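Local coordinates for thioredoxin domain-containing protein (Vibrio parahaemolyticus, PDB 2R5S) that is of unknown function but forms the tetratricopeptide-repeat part of a thioredoxin-domain protein that may have protein-disulfide reductase activity, at residues 41-46 with 63-68. Numbering follows the deposited sequence.
Sequences DVKLAK and LATIPL
Lys43 NZ is gripped twice by a single residue, Thr65: it donates to the hydroxyl OG1 at 3.1 Å and to the backbone carbonyl O of the same residue at 3.2 Å. The second bond is bent, with a C=O...N angle of 127°, and the ammonium sits above the carbonyl plane, 45° out of it. To get there, the lysine leaves helix 40-52 with CG anti to its carbonyl carbon (chi1 -72°) and then runs extended all the way, meeting the threonine side chain at about a right angle. The main partner of OG1 is Leu62 O, near the end of helix 56-63, and this bond probably helps to hold the hydroxyl in place for the lysine.

Beside this polar pair is an apolar contact. Ile66 reaches in with its CD1 methyl, which packs against the CB of Lys43 at 3.8 Å. The same methyl comes within 3.3 Å of Leu44 CD1, closer than usual for two carbons; the leucine is modelled with a nearly eclipsed chi2, so the exact distance is doubtful. Both Leu44 and Ile66 are buried, and Tyr75 of helix 73-88 touches each of them. The segment that supplies Thr65 and Ile66 starts with a type I turn from Leu63 to Ile66, closed by a weak Ile66 N to Leu63 O bond of 3.3 Å. The contact thus ties helix 40-52 to the loop leaving helix 56-63, within the antiparallel helix-turn-helix stacking of a tetratricopeptide repeat region.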
# COMPACT_ATOMS: atom_id res chain seq x y z
N ASP A 41 11.45 10.69 16.09
CA ASP A 41 12.23 10.78 14.80
C ASP A 41 12.10 9.44 14.07
O ASP A 41 12.08 9.40 12.87
CB ASP A 41 13.71 11.17 14.99
CG ASP A 41 14.49 10.26 15.96
OD1 ASP A 41 13.92 9.57 16.80
OD2 ASP A 41 15.73 10.27 15.92
N VAL A 42 11.88 8.34 14.84
CA VAL A 42 11.76 7.01 14.25
C VAL A 42 10.40 6.90 13.60
O VAL A 42 10.30 6.40 12.47
CB VAL A 42 12.09 5.85 15.23
CG1 VAL A 42 11.89 4.52 14.56
CG2 VAL A 42 13.54 5.92 15.61
N LYS A 43 9.38 7.44 14.27
CA LYS A 43 8.08 7.66 13.66
C LYS A 43 8.08 8.39 12.36
O LYS A 43 7.44 7.96 11.45
CB LYS A 43 7.12 8.42 14.61
CG LYS A 43 6.67 7.51 15.77
CD LYS A 43 5.66 8.34 16.64
CE LYS A 43 4.91 7.44 17.63
NZ LYS A 43 4.05 8.38 18.49
N LEU A 44 8.76 9.49 12.26
CA LEU A 44 8.82 10.16 10.97
C LEU A 44 9.40 9.21 9.91
O LEU A 44 8.77 8.95 8.93
CB LEU A 44 9.66 11.46 11.06
CG LEU A 44 9.08 12.78 11.58
CD1 LEU A 44 7.57 12.73 11.81
CD2 LEU A 44 9.84 13.34 12.77
N ALA A 45 10.61 8.73 10.11
CA ALA A 45 11.22 7.61 9.31
C ALA A 45 10.18 6.57 8.84
O ALA A 45 10.09 6.25 7.67
CB ALA A 45 12.32 6.88 10.17
N LYS A 46 9.44 6.01 9.80
CA LYS A 46 8.50 4.92 9.53
C LYS A 46 7.36 5.47 8.64
O LYS A 46 6.99 4.84 7.63
CB LYS A 46 7.99 4.32 10.86
CG LYS A 46 6.84 3.33 10.70
CD LYS A 46 6.55 2.50 12.00
CE LYS A 46 5.60 1.34 11.79
NZ LYS A 46 4.83 0.88 13.09
N LEU A 63 1.20 9.27 11.24
CA LEU A 63 1.37 10.76 11.31
C LEU A 63 0.54 11.50 12.31
O LEU A 63 0.96 12.52 12.77
CB LEU A 63 1.18 11.39 9.98
CG LEU A 63 2.29 10.96 9.03
CD1 LEU A 63 1.86 11.33 7.69
CD2 LEU A 63 3.54 11.70 9.41
N ALA A 64 -0.61 10.96 12.69
CA ALA A 64 -1.55 11.60 13.63
C ALA A 64 -1.11 11.49 15.08
O ALA A 64 -1.71 12.11 15.98
CB ALA A 64 -2.92 10.96 13.50
N THR A 65 -0.07 10.68 15.33
CA THR A 65 0.51 10.55 16.68
C THR A 65 1.88 11.30 16.79
O THR A 65 2.63 11.09 17.74
CB THR A 65 0.79 9.04 17.02
OG1 THR A 65 1.92 8.59 16.23
CG2 THR A 65 -0.43 8.14 16.78
N ILE A 66 2.25 12.12 15.81
CA ILE A 66 3.56 12.77 15.91
C ILE A 66 3.25 13.92 16.84
O ILE A 66 2.33 14.69 16.49
CB ILE A 66 3.98 13.41 14.63
CG1 ILE A 66 3.94 12.39 13.51
CG2 ILE A 66 5.42 14.04 14.80
CD1 ILE A 66 5.06 11.38 13.55
N PRO A 67 4.00 14.07 17.98
CA PRO A 67 3.76 15.17 18.95
C PRO A 67 4.29 16.47 18.38
O PRO A 67 5.08 16.47 17.43
CB PRO A 67 4.61 14.79 20.17
CG PRO A 67 5.13 13.43 19.95
CD PRO A 67 5.14 13.24 18.41
N LEU A 68 3.92 17.57 19.00
CA LEU A 68 4.21 18.89 18.45
C LEU A 68 5.71 19.22 18.23
O LEU A 68 6.12 19.73 17.15
CB LEU A 68 3.57 19.91 19.36
CG LEU A 68 3.43 21.26 18.73
CD1 LEU A 68 2.37 21.20 17.66
CD2 LEU A 68 3.05 22.28 19.81